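Local structure of L-Ribose isomerase (Acinetobacter, 4Q0Q) at residues A[120-125]-A[218-223]; A[131-136]-A[209-214]; A[63-68]-A[110-115]. The protein probably catalyses the reversible isomerisation of L-ribose and L-ribulose, at a metal site that here holds cobalt in a cupin-type barrel. All coordinates share one frame; numbering follows the deposited sequence.

From the N terminus, contact 3 comes first: it closes a loop of 41 residues between the turn after helix 60-63 and the entry to strand 113-118. Contact 1 then opens at the start of strand 124-130 and closes just past strand 211-217, its neighbour in the six-stranded sheet. Contact 2 falls within that span, setting strand 132-137 of the other sheet against the start of strand 211-217. Contacts 1 and 2 lie on opposite sides of the chain's centre, the former at the cobalt site. Contacts 2 and 3 touch, through Trp66 against Val209 and Pro210 and through Phe113 against Phe136, and both reach the third subunit.

Contact 1: A[120-125]-A[218-223]; sequences GRKTES and TYSHEP. With CO (cobalt (II) ion), chain B; RUU (alpha-L-ribulofuranose), chain C.
The side chains of Lys122 and Thr218 lie alongside each other, running opposite ways, at the metal site of the cupin barrel, where the chain approaches Glu124, the metal-binding glutamate of the first cupin motif. The tight part is here. Thr218 OG1 accepts a hydrogen bond from Thr123 N at 3.0 Å, with an N-H...O angle of 152°, and also sits close to Lys122 CA. The return bond from Thr218 N to Thr123 O is less certain, because that oxygen is crowded in the model. With CG anti to the backbone N (chi1 -176°), the Lys122 chain runs over the carbonyls of Thr218 and Tyr219, then bends at chi3 to deliver NZ to the sugar. NZ donates to the ribulofuranose O2 at 2.9 Å and to its O3 at 3.1 Å. Glu124 OE2 binds the cobalt at 2.1 Å, beside sugar O1 and O2 and the imidazoles of His117, His119 and His199. The other flank is looser, and Arg121 on it is partly exposed: Arg121 CD lies obliquely 3.9 Å from His221 CD2, while the guanidinium turns to Glu97 and Asp242. A water accepting weakly from Lys122 NZ donates to Ser220 OG. That hydroxyl in turn reaches Glu222 OE1 from well above the carboxylate plane, while Glu222 OE2, also held by Arg254 and Asn243, accepts from the sugar O4 at 2.7 Å.

Contact 2: A[131-136]-A[209-214]; sequences GEMEVF and VPLVVR
Leu211 leans its two methyls against Met133 where the two sheets of the cupin barrel face each other. The segments of strands 132-136 and 211-214 are far from parallel, their N-to-C directions 75° apart, and their axes approach to 6.8 Å. Met133 points toward the opposing strand, and CG anti to the backbone N (chi1 -177°) followed by an extended chain carries the thioether along the barrel interior. The leucine comes slantwise across the methionine: Leu211 CD1 meets Met133 CB at 3.8 Å, while CD2 of the same leucine lies against Met133 CG, again at 3.8 Å, and both prongs of the fork rest on one side of the root of the methionine. CD1 also presses on the backbone, 3.5 Å from Glu132 O. Further out, Val213 stands at about a right angle to Met133 and reaches it more loosely, CG2 to SD 4.2 Å. Just before the two strands, Val209 CG2 settles on Gly131 CA at 3.7 Å. This glycine, in a positive-phi conformation, closes the first cupin motif. Glu132 turns its CB away and pairs with Arg183 on the neighbouring strand. Tyr126, Val128 and Leu184 complete the packing round Met133, whose side chain lies about 7 Å from a bound ribulofuranose and about 9 Å from the cobalt. No hydrogen bond crosses between these segments. Each strand spends its backbone polarity within its own sheet, Met133 with Leu184 and Leu211 with Val108, which implies that between these segments the sheets meet mainly through apolar packing.

Contact 3: A[63-68]-A[110-115]; sequences NGMWSG and PGKFCP. With RUU (alpha-L-ribulofuranose), chain G.
Lys112 sends its amine to the turn that follows Asn63, NZ ending 3.9 Å from Gly64 O. Asn63 O itself accepts a hydrogen bond from O4 of a ribulofuranose at 2.8 Å, and Arg27 of the third subunit bonds the same sugar. At Gly64, just past helix 60-63, positive phi turns the chain. Met65, bent at chi2 and chi3, brings its methyl CE to 3.5 Å from Lys112 CE. The lysine chain is itself bent at chi2 and chi4, which folds the amine back toward the turn, where Glu69 O takes another of its protons. At Trp66, Pro110 CD lies over one face of the indole, and Pro110 CG is 4.0 Å from Trp66 CZ3, while Trp66 NE1 is bonded to Glu28 of the third subunit. Pro110 leads into Gly111, the opening glycine of the first cupin motif, and so into strand 113-118, which carries the metal ligand His117, with His119 just beyond. Ser67 closes a type I beta turn begun at Gly64, with Ser67 N bonded to Gly64 O at 3.2 Å. A water that accepts from Lys112 NZ at 2.9 Å also lies beside Ser67 OG and Gly64 O. Gly68 then comes against the Pro110 carbonyl: Gly68 CA makes a C-H...O contact to Pro110 O at 3.4 Å (147° at the hydrogen), and Gly68 O comes within 3.8 Å of Gly111 CA.

Contact 1: A[120-125]-A[218-223]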
loop_
_atom_site.group_PDB
_atom_site.type_symbol
_atom_site.label_atom_id
_atom_site.label_comp_id
_atom_site.label_asym_id
_atom_site.label_seq_id
_atom_site.Cartn_x
_atom_site.Cartn_y
_atom_site.Cartn_z
ATOM N N GLY A 120 -10.992 -6.095 -32.186
ATOM C CA GLY A 120 -10.520 -6.935 -33.265
ATOM C C GLY A 120 -9.024 -7.160 -33.158
ATOM O O GLY A 120 -8.519 -8.208 -33.559
ATOM N N ARG A 121 -8.311 -6.188 -32.590
ATOM C CA ARG A 121 -6.857 -6.289 -32.475
ATOM C C ARG A 121 -6.304 -6.407 -31.055
ATOM O O ARG A 121 -5.315 -7.108 -30.818
ATOM C CB ARG A 121 -6.222 -5.070 -33.148
ATOM C CG ARG A 121 -6.835 -4.727 -34.500
ATOM C CD ARG A 121 -6.427 -3.332 -34.947
ATOM N NE ARG A 121 -6.994 -2.966 -36.243
ATOM C CZ ARG A 121 -8.289 -2.766 -36.476
ATOM N NH1 ARG A 121 -9.179 -2.893 -35.498
ATOM N NH2 ARG A 121 -8.694 -2.429 -37.693
ATOM N N LYS A 122 -6.954 -5.733 -30.112
ATOM C CA LYS A 122 -6.496 -5.699 -28.723
ATOM C C LYS A 122 -6.827 -6.858 -27.785
ATOM O O LYS A 122 -7.992 -7.198 -27.574
ATOM C CB LYS A 122 -6.981 -4.400 -28.066
ATOM C CG LYS A 122 -6.483 -4.192 -26.638
ATOM C CD LYS A 122 -6.891 -2.829 -26.077
ATOM C CE LYS A 122 -8.150 -2.918 -25.222
ATOM N NZ LYS A 122 -8.609 -1.564 -24.771
ATOM N N THR A 123 -5.782 -7.448 -27.211
ATOM C CA THR A 123 -5.931 -8.509 -26.223
ATOM C C THR A 123 -5.588 -7.842 -24.876
ATOM O O THR A 123 -4.621 -7.078 -24.784
ATOM C CB THR A 123 -4.960 -9.681 -26.499
ATOM O OG1 THR A 123 -5.467 -10.476 -27.579
ATOM C CG2 THR A 123 -4.809 -10.565 -25.258
ATOM N N GLU A 124 -6.391 -8.104 -23.850
ATOM C CA GLU A 124 -6.165 -7.509 -22.537
ATOM C C GLU A 124 -6.043 -8.535 -21.415
ATOM O O GLU A 124 -6.337 -9.716 -21.600
ATOM C CB GLU A 124 -7.287 -6.501 -22.199
ATOM C CG GLU A 124 -8.624 -6.766 -22.884
ATOM C CD GLU A 124 -9.711 -5.730 -22.569
ATOM O OE1 GLU A 124 -10.325 -5.791 -21.483
ATOM O OE2 GLU A 124 -9.955 -4.851 -23.416
ATOM N N SER A 125 -5.574 -8.074 -20.259
ATOM C CA SER A 125 -5.431 -8.921 -19.077
ATOM C C SER A 125 -5.847 -8.073 -17.880
ATOM O O SER A 125 -5.699 -6.854 -17.909
ATOM C CB SER A 125 -3.985 -9.390 -18.904
ATOM O OG SER A 125 -3.130 -8.317 -18.564
ATOM N N THR A 218 -2.492 -5.068 -25.244
ATOM C CA THR A 218 -1.806 -4.604 -26.438
ATOM C C THR A 218 -2.333 -3.189 -26.699
ATOM O O THR A 218 -3.212 -2.712 -25.979
ATOM C CB THR A 218 -2.053 -5.539 -27.669
ATOM O OG1 THR A 218 -3.455 -5.661 -27.936
ATOM C CG2 THR A 218 -1.463 -6.918 -27.419
ATOM N N TYR A 219 -1.799 -2.529 -27.721
ATOM C CA TYR A 219 -2.163 -1.154 -28.048
ATOM C C TYR A 219 -3.654 -0.848 -28.145
ATOM O O TYR A 219 -4.427 -1.608 -28.719
ATOM C CB TYR A 219 -1.479 -0.741 -29.351
ATOM C CG TYR A 219 -1.458 0.747 -29.573
ATOM C CD1 TYR A 219 -0.516 1.553 -28.933
ATOM C CD2 TYR A 219 -2.372 1.356 -30.435
ATOM C CE1 TYR A 219 -0.480 2.932 -29.147
ATOM C CE2 TYR A 219 -2.344 2.730 -30.658
ATOM C CZ TYR A 219 -1.394 3.511 -30.013
ATOM O OH TYR A 219 -1.341 4.864 -30.252
ATOM N N SER A 220 -4.046 0.297 -27.594
ATOM C CA SER A 220 -5.441 0.711 -27.613
ATOM C C SER A 220 -5.693 1.784 -28.684
ATOM O O SER A 220 -5.245 2.921 -28.558
ATOM C CB SER A 220 -5.829 1.228 -26.228
ATOM O OG SER A 220 -7.208 1.538 -26.170
ATOM N N HIS A 221 -6.389 1.403 -29.751
ATOM C CA HIS A 221 -6.715 2.320 -30.846
ATOM C C HIS A 221 -8.034 3.012 -30.505
ATOM O O HIS A 221 -9.103 2.505 -30.834
ATOM C CB HIS A 221 -6.876 1.541 -32.156
ATOM C CG HIS A 221 -5.674 0.732 -32.537
ATOM N ND1 HIS A 221 -4.568 1.280 -33.147
ATOM C CD2 HIS A 221 -5.397 -0.582 -32.371
ATOM C CE1 HIS A 221 -3.659 0.342 -33.336
ATOM N NE2 HIS A 221 -4.137 -0.799 -32.874
ATOM N N GLU A 222 -7.956 4.164 -29.845
ATOM C CA GLU A 222 -9.155 4.896 -29.443
ATOM C C GLU A 222 -9.057 6.394 -29.715
ATOM O O GLU A 222 -8.384 7.123 -28.988
ATOM C CB GLU A 222 -9.422 4.684 -27.948
ATOM C CG GLU A 222 -9.599 3.232 -27.530
ATOM C CD GLU A 222 -9.796 3.075 -26.028
ATOM O OE1 GLU A 222 -8.863 3.408 -25.262
ATOM O OE2 GLU A 222 -10.884 2.618 -25.611
ATOM N N PRO A 223 -9.732 6.875 -30.771
ATOM C CA PRO A 223 -9.698 8.303 -31.108
ATOM C C PRO A 223 -10.505 9.145 -30.115
ATOM O O PRO A 223 -11.530 9.725 -30.475
ATOM C CB PRO A 223 -10.302 8.341 -32.512
ATOM C CG PRO A 223 -9.987 6.970 -33.063
ATOM C CD PRO A 223 -10.303 6.095 -31.882
HETATM CO CO CO B . -11.977 -4.217 -23.680
HETATM C C1 RUU C . -11.553 -2.787 -20.944
HETATM O O1 RUU C . -12.240 -3.946 -21.405
HETATM C C2 RUU C . -11.584 -1.694 -21.988
HETATM O O2 RUU C . -11.030 -2.169 -23.208
HETATM C C3 RUU C . -10.896 -0.398 -21.589
HETATM O O3 RUU C . -9.553 -0.397 -22.044
HETATM C C4 RUU C . -11.709 0.646 -22.363
HETATM O O4 RUU C . -11.228 0.711 -23.701
HETATM C C5 RUU C . -13.116 0.059 -22.379
HETATM O O5 RUU C . -12.960 -1.362 -22.227
HETATM O O HOH W 1 -9.263 -0.031 -27.799
#

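Contact 2: A[131-136]-A[209-214]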
loop_
_atom_site.group_PDB
_atom_site.type_symbol
_atom_site.label_atom_id
_atom_site.label_comp_id
_atom_site.label_asym_id
_atom_site.label_seq_id
_atom_site.Cartn_x
_atom_site.Cartn_y
_atom_site.Cartn_z
ATOM N N GLY A 131 -11.227 -4.225 -4.278
ATOM C CA GLY A 131 -12.574 -4.678 -4.560
ATOM C C GLY A 131 -12.566 -5.999 -5.311
ATOM O O GLY A 131 -11.577 -6.735 -5.285
ATOM N N GLU A 132 -13.670 -6.312 -5.977
ATOM C CA GLU A 132 -13.760 -7.557 -6.726
ATOM C C GLU A 132 -14.348 -7.256 -8.088
ATOM O O GLU A 132 -15.206 -6.377 -8.229
ATOM C CB GLU A 132 -14.619 -8.584 -5.978
ATOM C CG GLU A 132 -14.097 -8.888 -4.575
ATOM C CD GLU A 132 -14.546 -10.237 -4.045
ATOM O OE1 GLU A 132 -15.617 -10.728 -4.460
ATOM O OE2 GLU A 132 -13.825 -10.802 -3.195
ATOM N N MET A 133 -13.877 -7.979 -9.092
ATOM C CA MET A 133 -14.328 -7.754 -10.449
ATOM C C MET A 133 -15.190 -8.881 -11.008
ATOM O O MET A 133 -14.800 -10.045 -10.978
ATOM C CB MET A 133 -13.107 -7.547 -11.335
ATOM C CG MET A 133 -13.404 -7.221 -12.778
ATOM S SD MET A 133 -11.860 -7.297 -13.700
ATOM C CE MET A 133 -12.262 -6.390 -15.191
ATOM N N GLU A 134 -16.373 -8.530 -11.502
ATOM C CA GLU A 134 -17.256 -9.522 -12.095
ATOM C C GLU A 134 -17.193 -9.348 -13.602
ATOM O O GLU A 134 -17.671 -8.351 -14.154
ATOM C CB GLU A 134 -18.695 -9.362 -11.587
ATOM C CG GLU A 134 -18.838 -9.656 -10.104
ATOM C CD GLU A 134 -20.278 -9.802 -9.656
ATOM O OE1 GLU A 134 -20.686 -10.931 -9.331
ATOM O OE2 GLU A 134 -21.008 -8.795 -9.627
ATOM N N VAL A 135 -16.580 -10.325 -14.259
ATOM C CA VAL A 135 -16.413 -10.305 -15.703
ATOM C C VAL A 135 -17.459 -11.181 -16.392
ATOM O O VAL A 135 -17.715 -12.312 -15.978
ATOM C CB VAL A 135 -14.999 -10.808 -16.092
ATOM C CG1 VAL A 135 -14.767 -10.620 -17.577
ATOM C CG2 VAL A 135 -13.937 -10.057 -15.284
ATOM N N PHE A 136 -18.076 -10.629 -17.430
ATOM C CA PHE A 136 -19.079 -11.331 -18.224
ATOM C C PHE A 136 -18.474 -11.388 -19.622
ATOM O O PHE A 136 -18.041 -10.364 -20.154
ATOM C CB PHE A 136 -20.388 -10.531 -18.250
ATOM C CG PHE A 136 -20.876 -10.128 -16.888
ATOM C CD1 PHE A 136 -21.556 -11.031 -16.082
ATOM C CD2 PHE A 136 -20.615 -8.854 -16.390
ATOM C CE1 PHE A 136 -21.969 -10.672 -14.802
ATOM C CE2 PHE A 136 -21.021 -8.490 -15.113
ATOM C CZ PHE A 136 -21.698 -9.398 -14.316
ATOM N N VAL A 209 -16.157 -0.613 -1.539
ATOM C CA VAL A 209 -15.150 0.178 -2.231
ATOM C C VAL A 209 -15.320 0.109 -3.745
ATOM O O VAL A 209 -15.907 -0.835 -4.276
ATOM C CB VAL A 209 -13.715 -0.323 -1.915
ATOM C CG1 VAL A 209 -13.467 -0.319 -0.416
ATOM C CG2 VAL A 209 -13.519 -1.725 -2.483
ATOM N N PRO A 210 -14.816 1.121 -4.462
ATOM C CA PRO A 210 -14.932 1.102 -5.922
ATOM C C PRO A 210 -14.017 -0.028 -6.387
ATOM O O PRO A 210 -13.039 -0.359 -5.706
ATOM C CB PRO A 210 -14.355 2.453 -6.349
ATOM C CG PRO A 210 -14.421 3.304 -5.097
ATOM C CD PRO A 210 -14.121 2.331 -3.997
ATOM N N LEU A 211 -14.333 -0.625 -7.528
ATOM C CA LEU A 211 -13.489 -1.672 -8.072
ATOM C C LEU A 211 -12.304 -0.963 -8.734
ATOM O O LEU A 211 -12.486 -0.017 -9.493
ATOM C CB LEU A 211 -14.267 -2.488 -9.115
ATOM C CG LEU A 211 -13.436 -3.240 -10.161
ATOM C CD1 LEU A 211 -12.606 -4.320 -9.489
ATOM C CD2 LEU A 211 -14.366 -3.851 -11.204
ATOM N N VAL A 212 -11.090 -1.409 -8.432
ATOM C CA VAL A 212 -9.904 -0.811 -9.026
ATOM C C VAL A 212 -9.115 -1.941 -9.667
ATOM O O VAL A 212 -8.645 -2.857 -8.982
ATOM C CB VAL A 212 -9.014 -0.095 -7.966
ATOM C CG1 VAL A 212 -7.840 0.592 -8.648
ATOM C CG2 VAL A 212 -9.836 0.934 -7.188
ATOM N N VAL A 213 -8.978 -1.884 -10.982
ATOM C CA VAL A 213 -8.266 -2.929 -11.689
ATOM C C VAL A 213 -7.255 -2.400 -12.691
ATOM O O VAL A 213 -7.493 -1.412 -13.392
ATOM C CB VAL A 213 -9.276 -3.895 -12.391
ATOM C CG1 VAL A 213 -10.381 -3.097 -13.046
ATOM C CG2 VAL A 213 -8.567 -4.764 -13.428
ATOM N N ARG A 214 -6.103 -3.056 -12.728
ATOM C CA ARG A 214 -5.062 -2.685 -13.658
ATOM C C ARG A 214 -5.168 -3.546 -14.914
ATOM O O ARG A 214 -5.145 -4.779 -14.849
ATOM C CB ARG A 214 -3.668 -2.884 -13.044
ATOM C CG ARG A 214 -2.541 -2.598 -14.053
ATOM C CD ARG A 214 -1.172 -3.034 -13.544
ATOM N NE ARG A 214 -0.785 -2.330 -12.324
ATOM C CZ ARG A 214 0.175 -1.412 -12.258
ATOM N NH1 ARG A 214 0.448 -0.828 -11.100
ATOM N NH2 ARG A 214 0.867 -1.082 -13.344
#

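Contact 3: A[63-68]-A[110-115]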
loop_
_atom_site.group_PDB
_atom_site.type_symbol
_atom_site.label_atom_id
_atom_site.label_comp_id
_atom_site.label_asym_id
_atom_site.label_seq_id
_atom_site.Cartn_x
_atom_site.Cartn_y
_atom_site.Cartn_z
ATOM N N ASN A 63 -28.533 10.052 -8.819
ATOM C CA ASN A 63 -28.401 9.655 -7.427
ATOM C C ASN A 63 -26.926 9.516 -7.038
ATOM O O ASN A 63 -26.595 9.386 -5.862
ATOM C CB ASN A 63 -29.167 8.354 -7.160
ATOM C CG ASN A 63 -30.683 8.547 -7.211
ATOM O OD1 ASN A 63 -31.217 9.504 -6.647
ATOM N ND2 ASN A 63 -31.379 7.637 -7.879
ATOM N N GLY A 64 -26.044 9.552 -8.033
ATOM C CA GLY A 64 -24.617 9.478 -7.757
ATOM C C GLY A 64 -23.938 8.125 -7.863
ATOM O O GLY A 64 -24.585 7.078 -7.896
ATOM N N MET A 65 -22.610 8.163 -7.891
ATOM C CA MET A 65 -21.790 6.962 -8.009
ATOM C C MET A 65 -21.828 6.001 -6.822
ATOM O O MET A 65 -21.215 4.936 -6.870
ATOM C CB MET A 65 -20.344 7.358 -8.302
ATOM C CG MET A 65 -20.111 7.904 -9.703
ATOM S SD MET A 65 -20.425 6.686 -11.015
ATOM C CE MET A 65 -21.883 7.376 -11.735
ATOM N N TRP A 66 -22.536 6.355 -5.756
ATOM C CA TRP A 66 -22.617 5.459 -4.612
ATOM C C TRP A 66 -24.037 4.947 -4.374
ATOM O O TRP A 66 -24.343 4.387 -3.320
ATOM C CB TRP A 66 -22.061 6.138 -3.353
ATOM C CG TRP A 66 -20.544 6.210 -3.344
ATOM C CD1 TRP A 66 -19.761 7.249 -3.772
ATOM C CD2 TRP A 66 -19.643 5.179 -2.922
ATOM N NE1 TRP A 66 -18.428 6.925 -3.640
ATOM C CE2 TRP A 66 -18.330 5.661 -3.122
ATOM C CE3 TRP A 66 -19.820 3.888 -2.394
ATOM C CZ2 TRP A 66 -17.194 4.897 -2.812
ATOM C CZ3 TRP A 66 -18.689 3.129 -2.089
ATOM C CH2 TRP A 66 -17.395 3.639 -2.299
ATOM N N SER A 67 -24.895 5.127 -5.374
ATOM C CA SER A 67 -26.284 4.676 -5.293
ATOM C C SER A 67 -26.391 3.167 -5.490
ATOM O O SER A 67 -27.306 2.536 -4.974
ATOM C CB SER A 67 -27.139 5.375 -6.353
ATOM O OG SER A 67 -26.776 4.965 -7.660
ATOM N N GLY A 68 -25.453 2.589 -6.239
ATOM C CA GLY A 68 -25.485 1.157 -6.485
ATOM C C GLY A 68 -26.302 0.798 -7.714
ATOM O O GLY A 68 -26.414 -0.373 -8.080
ATOM N N PRO A 110 -19.708 0.851 -7.383
ATOM C CA PRO A 110 -20.704 -0.180 -7.082
ATOM C C PRO A 110 -21.886 -0.236 -8.038
ATOM O O PRO A 110 -22.607 0.748 -8.212
ATOM C CB PRO A 110 -21.113 0.145 -5.648
ATOM C CG PRO A 110 -19.874 0.771 -5.082
ATOM C CD PRO A 110 -19.434 1.671 -6.190
ATOM N N GLY A 111 -22.062 -1.399 -8.659
ATOM C CA GLY A 111 -23.151 -1.598 -9.598
ATOM C C GLY A 111 -22.933 -1.093 -11.016
ATOM O O GLY A 111 -23.682 -1.459 -11.921
ATOM N N LYS A 112 -21.919 -0.262 -11.226
ATOM C CA LYS A 112 -21.660 0.283 -12.551
ATOM C C LYS A 112 -20.900 -0.696 -13.451
ATOM O O LYS A 112 -20.210 -1.605 -12.972
ATOM C CB LYS A 112 -20.906 1.612 -12.427
ATOM C CG LYS A 112 -21.578 2.631 -11.475
ATOM C CD LYS A 112 -22.847 3.225 -12.048
ATOM C CE LYS A 112 -23.459 4.300 -11.139
ATOM N NZ LYS A 112 -24.211 3.779 -9.969
ATOM N N PHE A 113 -21.028 -0.502 -14.761
ATOM C CA PHE A 113 -20.403 -1.391 -15.741
ATOM C C PHE A 113 -19.486 -0.772 -16.778
ATOM O O PHE A 113 -19.614 0.398 -17.142
ATOM C CB PHE A 113 -21.463 -2.113 -16.603
ATOM C CG PHE A 113 -22.400 -3.013 -15.855
ATOM C CD1 PHE A 113 -23.418 -2.490 -15.062
ATOM C CD2 PHE A 113 -22.308 -4.392 -16.005
ATOM C CE1 PHE A 113 -24.328 -3.333 -14.437
ATOM C CE2 PHE A 113 -23.213 -5.245 -15.385
ATOM C CZ PHE A 113 -24.226 -4.720 -14.600
ATOM N N CYS A 114 -18.562 -1.604 -17.254
ATOM C CA CYS A 114 -17.730 -1.279 -18.396
ATOM C C CYS A 114 -18.603 -2.169 -19.303
ATOM O O CYS A 114 -18.589 -3.396 -19.170
ATOM C CB CYS A 114 -16.332 -1.874 -18.295
ATOM S SG CYS A 114 -15.403 -1.631 -19.824
ATOM N N PRO A 115 -19.394 -1.564 -20.205
ATOM C CA PRO A 115 -20.312 -2.241 -21.133
ATOM C C PRO A 115 -19.778 -3.220 -22.181
ATOM O O PRO A 115 -18.624 -3.152 -22.595
ATOM C CB PRO A 115 -21.043 -1.072 -21.780
ATOM C CG PRO A 115 -19.932 -0.079 -21.930
ATOM C CD PRO A 115 -19.253 -0.141 -20.573
HETATM C C1 RUU G . -27.292 6.525 -0.242
HETATM O O1 RUU G . -27.209 5.128 -0.490
HETATM C C2 RUU G . -27.326 7.315 -1.538
HETATM O O2 RUU G . -26.005 7.675 -1.920
HETATM C C3 RUU G . -28.205 8.558 -1.465
HETATM O O3 RUU G . -27.394 9.713 -1.326
HETATM C C4 RUU G . -28.943 8.595 -2.807
HETATM O O4 RUU G . -28.312 9.524 -3.676
HETATM C C5 RUU G . -28.813 7.186 -3.381
HETATM O O5 RUU G . -27.872 6.470 -2.563
HETATM O O HOH W 2 -26.278 5.861 -10.068
#